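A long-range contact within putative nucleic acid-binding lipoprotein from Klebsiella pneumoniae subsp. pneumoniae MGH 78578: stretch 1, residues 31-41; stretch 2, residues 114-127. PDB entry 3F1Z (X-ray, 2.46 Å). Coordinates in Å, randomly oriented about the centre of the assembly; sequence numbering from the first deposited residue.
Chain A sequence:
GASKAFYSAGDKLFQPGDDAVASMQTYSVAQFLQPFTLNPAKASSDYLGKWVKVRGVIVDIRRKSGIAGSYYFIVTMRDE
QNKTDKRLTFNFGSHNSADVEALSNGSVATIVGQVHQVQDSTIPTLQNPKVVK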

# COMPACT_ATOMS: atom_id res chain seq x y z
N GLN A 31 5.46 2.55 -10.98
CA GLN A 31 4.33 2.47 -11.91
C GLN A 31 3.03 2.97 -11.30
O GLN A 31 2.34 3.75 -11.89
N PHE A 32 2.72 2.51 -10.11
CA PHE A 32 1.51 2.92 -9.47
C PHE A 32 1.51 4.42 -9.12
O PHE A 32 0.46 5.07 -9.20
N LEU A 33 2.65 4.97 -8.74
CA LEU A 33 2.71 6.39 -8.39
C LEU A 33 2.82 7.33 -9.58
O LEU A 33 2.57 8.53 -9.45
N GLN A 34 3.12 6.83 -10.75
CA GLN A 34 3.28 7.71 -11.91
C GLN A 34 2.10 8.67 -12.16
O GLN A 34 2.29 9.86 -12.29
N PRO A 35 0.87 8.15 -12.18
CA PRO A 35 -0.28 9.02 -12.39
C PRO A 35 -0.46 10.06 -11.28
O PRO A 35 -0.89 11.15 -11.57
N PHE A 36 -0.16 9.69 -10.04
CA PHE A 36 -0.26 10.62 -8.90
C PHE A 36 0.80 11.73 -9.01
O PHE A 36 0.60 12.87 -8.55
N THR A 37 1.90 11.40 -9.64
CA THR A 37 2.98 12.38 -9.85
C THR A 37 2.49 13.44 -10.85
O THR A 37 2.78 14.62 -10.69
N LEU A 38 1.72 13.02 -11.84
CA LEU A 38 1.16 13.93 -12.84
C LEU A 38 -0.01 14.81 -12.30
O LEU A 38 -0.10 16.01 -12.58
N ASN A 39 -0.92 14.19 -11.57
CA ASN A 39 -2.08 14.85 -11.05
C ASN A 39 -2.80 13.91 -10.05
O ASN A 39 -3.55 13.04 -10.45
N PRO A 40 -2.54 14.08 -8.75
CA PRO A 40 -3.13 13.25 -7.73
C PRO A 40 -4.63 13.41 -7.62
O PRO A 40 -5.28 12.49 -7.21
N ALA A 41 -5.16 14.58 -7.91
CA ALA A 41 -6.59 14.74 -7.86
C ALA A 41 -7.21 13.78 -8.90
O ALA A 41 -8.02 12.93 -8.55
N GLN A 114 -6.40 -1.09 -1.19
CA GLN A 114 -7.49 -0.34 -1.82
C GLN A 114 -7.28 1.15 -1.76
O GLN A 114 -6.85 1.68 -0.74
N VAL A 115 -7.56 1.84 -2.87
CA VAL A 115 -7.42 3.30 -2.92
C VAL A 115 -8.68 3.96 -2.41
O VAL A 115 -9.79 3.72 -2.89
N HIS A 116 -8.49 4.73 -1.35
CA HIS A 116 -9.53 5.56 -0.76
C HIS A 116 -9.16 6.97 -1.17
O HIS A 116 -8.12 7.18 -1.80
N GLN A 117 -10.00 7.94 -0.85
CA GLN A 117 -9.75 9.31 -1.29
C GLN A 117 -8.40 9.83 -0.74
O GLN A 117 -8.06 9.62 0.42
N VAL A 118 -7.62 10.47 -1.61
CA VAL A 118 -6.33 11.06 -1.24
C VAL A 118 -6.49 12.58 -1.00
O VAL A 118 -6.74 13.33 -1.93
N GLN A 119 -6.40 13.00 0.26
CA GLN A 119 -6.47 14.42 0.65
C GLN A 119 -5.28 14.79 1.51
O GLN A 119 -4.79 13.99 2.24
N ASP A 120 -4.88 16.05 1.47
CA ASP A 120 -3.80 16.54 2.31
C ASP A 120 -2.57 15.72 2.05
O ASP A 120 -1.77 15.46 2.93
N SER A 121 -2.43 15.35 0.80
CA SER A 121 -1.37 14.48 0.42
C SER A 121 -1.39 14.34 -1.10
O SER A 121 -2.37 14.73 -1.75
N THR A 122 -0.27 13.86 -1.65
CA THR A 122 -0.15 13.61 -3.09
C THR A 122 0.04 12.12 -3.35
O THR A 122 -0.08 11.65 -4.47
N ILE A 123 0.30 11.37 -2.29
CA ILE A 123 0.47 9.92 -2.40
C ILE A 123 -0.59 9.23 -1.57
O ILE A 123 -0.90 9.64 -0.45
N PRO A 124 -1.21 8.22 -2.14
CA PRO A 124 -2.21 7.49 -1.37
C PRO A 124 -1.62 6.58 -0.31
O PRO A 124 -0.52 6.09 -0.46
N THR A 125 -2.35 6.42 0.78
CA THR A 125 -2.06 5.41 1.78
C THR A 125 -3.10 4.34 1.48
O THR A 125 -4.31 4.57 1.59
N LEU A 126 -2.63 3.19 1.01
CA LEU A 126 -3.50 2.09 0.65
C LEU A 126 -4.13 1.49 1.93
O LEU A 126 -3.45 1.34 2.95
N GLN A 127 -5.43 1.21 1.83
CA GLN A 127 -6.26 0.74 2.93
C GLN A 127 -6.64 -0.73 2.76
O GLN A 127 -6.55 -1.25 1.66

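The centre of this contact is Pro124, whose CA-to-CB bond points toward the helix of stretch 1 and whose ring, with C-gamma endo pucker, meets three helix side chains.

Phe36 supplies the best-defined of these interactions. Its CA-to-CB bond also points toward stretch 2, and chi1 of -66° (m) with chi2 of 85° sets the ring so that Pro124 CD lies 3.8 Å from the centroid of the Phe36 ring and 13° off the ring normal. A carbon so nearly above the centroid marks a CH-pi contact over the face; the closest atom pair is Phe36 CD2 to Pro124 CD, at 3.7 Å.

One turn earlier, Phe32 points toward stretch 2 with a different rotamer, chi1 of 173° (t) and chi2 of 62°. Phe32 CE2 approaches Pro124 CG to 3.8 Å, in an oblique position. At the ring edge, near its plane, Val115 CG2 lies 4.0 Å from Phe32 CZ; Val115 is in the t rotamer and its CA-to-CB bond points toward the helix. Leu126 (m, t) starts sideways, but its end comes nearer, bringing Leu126 CD2 to 4.3 Å from Phe32 CZ. These side chains are buried, as expected for a purely apolar cluster.

Leu33 likewise leaves its backbone sideways and reaches the contact with its end. With chi1 of -64° (m) and chi2 of -173° (t), Leu33 CD2 lies 3.8 Å from Ile123 CG2 and 4.2 Å from Pro124 CD. Ile123 is m, t, and its CA-to-CB bond runs sideways. Val118 (t) points toward the helix, with its CG2 4.2 Å from Phe36 CE2.

Near Phe36 and Pro40, the loop residue Thr122 brings its backbone into the packing: Thr122 O is 3.6 Å from Phe36 CB and 3.7 Å from Pro40 CB. Pro40, which begins the next helix, is C-gamma exo and points toward stretch 2; Pro40 CG also lies 4.0 Å from Thr122 CB. The CA atoms of Pro40 and Thr122, 5.5 Å apart, show how closely the backbones approach here.

No direct hydrogen bond joins the stretches. Water 1 links them instead, donating to Val118 O at 2.5 Å and, weakly, to Pro40 O at 3.2 Å. Two hydroxyls bond within their own stretch: Thr37 OG1, on a residue whose CA-to-CB bond points away from stretch 2, donates to Leu33 O (3.0 Å) and is also bonded elsewhere in the structure, while Ser121 OG donates to Ile123 O (3.0 Å) within the loop.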

# COMPACT_ATOMS: atom_id res chain seq x y z
CB GLN A 31 4.17 1.08 -12.49
CG GLN A 31 5.24 0.78 -13.48
CD GLN A 31 5.36 -0.71 -13.84
OE1 GLN A 31 5.09 -1.62 -13.02
NE2 GLN A 31 5.80 -0.96 -15.05
CB PHE A 32 1.27 2.09 -8.22
CG PHE A 32 0.11 2.57 -7.43
CD1 PHE A 32 -1.14 2.56 -7.98
CD2 PHE A 32 0.28 3.03 -6.16
CE1 PHE A 32 -2.20 2.97 -7.28
CE2 PHE A 32 -0.79 3.48 -5.45
CZ PHE A 32 -2.04 3.45 -6.01
CB LEU A 33 3.83 6.66 -7.38
CG LEU A 33 3.65 6.00 -6.01
CD1 LEU A 33 4.74 6.51 -5.08
CD2 LEU A 33 2.34 6.24 -5.38
CB GLN A 34 3.63 6.91 -13.16
CG GLN A 34 3.78 7.70 -14.45
CD GLN A 34 4.86 8.81 -14.37
OE1 GLN A 34 5.83 8.71 -13.59
NE2 GLN A 34 4.68 9.89 -15.19
CB PRO A 35 -1.48 8.05 -12.38
CG PRO A 35 -0.91 6.75 -12.58
CD PRO A 35 0.46 6.75 -12.00
CB PHE A 36 -0.14 9.88 -7.55
CG PHE A 36 -1.31 8.93 -7.27
CD1 PHE A 36 -1.30 7.64 -7.75
CD2 PHE A 36 -2.42 9.37 -6.57
CE1 PHE A 36 -2.38 6.81 -7.53
CE2 PHE A 36 -3.50 8.55 -6.34
CZ PHE A 36 -3.51 7.29 -6.82
CB THR A 37 4.29 11.63 -10.29
OG1 THR A 37 4.67 10.70 -9.24
CG2 THR A 37 5.45 12.60 -10.61
CB LEU A 38 0.69 13.13 -14.04
CG LEU A 38 1.58 13.05 -15.27
CD1 LEU A 38 3.09 13.02 -14.98
CD2 LEU A 38 1.15 11.85 -16.19
CB ASN A 39 -3.02 15.24 -12.19
CG ASN A 39 -4.17 16.09 -11.72
OD1 ASN A 39 -4.67 15.92 -10.58
ND2 ASN A 39 -4.55 17.06 -12.54
CB PRO A 40 -2.49 13.73 -6.44
CG PRO A 40 -1.48 14.72 -6.81
CD PRO A 40 -1.66 15.12 -8.20
CB ALA A 41 -6.98 16.18 -8.11
CB GLN A 114 -8.80 -0.69 -1.16
CG GLN A 114 -10.01 -0.14 -1.90
CD GLN A 114 -11.33 -0.54 -1.28
OE1 GLN A 114 -11.45 -0.64 -0.05
NE2 GLN A 114 -12.34 -0.75 -2.11
CB VAL A 115 -7.15 3.82 -4.34
CG1 VAL A 115 -7.02 5.35 -4.33
CG2 VAL A 115 -5.89 3.19 -4.94
CB HIS A 116 -9.54 5.39 0.76
CG HIS A 116 -10.15 4.09 1.19
ND1 HIS A 116 -10.52 3.84 2.50
CD2 HIS A 116 -10.50 2.99 0.48
CE1 HIS A 116 -11.01 2.61 2.58
NE2 HIS A 116 -11.04 2.09 1.37
CB GLN A 117 -10.92 10.24 -0.90
CG GLN A 117 -10.91 11.58 -1.68
CD GLN A 117 -11.33 11.47 -3.17
OE1 GLN A 117 -10.50 11.47 -4.09
NE2 GLN A 117 -12.64 11.36 -3.39
CB VAL A 118 -5.34 10.83 -2.35
CG1 VAL A 118 -3.93 11.41 -2.01
CG2 VAL A 118 -5.26 9.33 -2.65
CB GLN A 119 -7.75 14.76 1.43
CG GLN A 119 -9.02 14.29 0.74
CD GLN A 119 -10.30 15.08 1.10
OE1 GLN A 119 -11.13 15.32 0.24
NE2 GLN A 119 -10.41 15.50 2.35
CB ASP A 120 -4.20 16.49 3.77
CG ASP A 120 -5.54 17.12 4.01
OD1 ASP A 120 -5.73 18.29 3.61
OD2 ASP A 120 -6.40 16.43 4.58
CB SER A 121 -1.57 13.13 1.09
OG SER A 121 -0.50 12.34 0.71
CB THR A 122 1.01 14.38 -3.70
OG1 THR A 122 2.23 13.95 -3.11
CG2 THR A 122 0.85 15.87 -3.49
CB ILE A 123 1.89 9.50 -1.94
CG1 ILE A 123 2.91 10.15 -2.89
CG2 ILE A 123 2.03 8.01 -2.01
CD1 ILE A 123 4.32 10.13 -2.35
CB PRO A 124 -2.88 6.60 -2.42
CG PRO A 124 -1.97 6.49 -3.48
CD PRO A 124 -1.08 7.70 -3.50
CB THR A 125 -2.21 5.95 3.22
OG1 THR A 125 -1.25 6.98 3.42
CG2 THR A 125 -1.94 4.82 4.21
CB LEU A 126 -2.75 1.05 -0.19
CG LEU A 126 -2.38 1.56 -1.58
CD1 LEU A 126 -1.68 0.48 -2.41
CD2 LEU A 126 -3.61 2.03 -2.31
CB GLN A 127 -7.55 1.58 2.94
CG GLN A 127 -7.27 3.08 3.02
CD GLN A 127 -6.59 3.48 4.31
OE1 GLN A 127 -6.92 2.97 5.37
NE2 GLN A 127 -5.63 4.41 4.23
O HOH W 1 -6.24 13.77 -4.39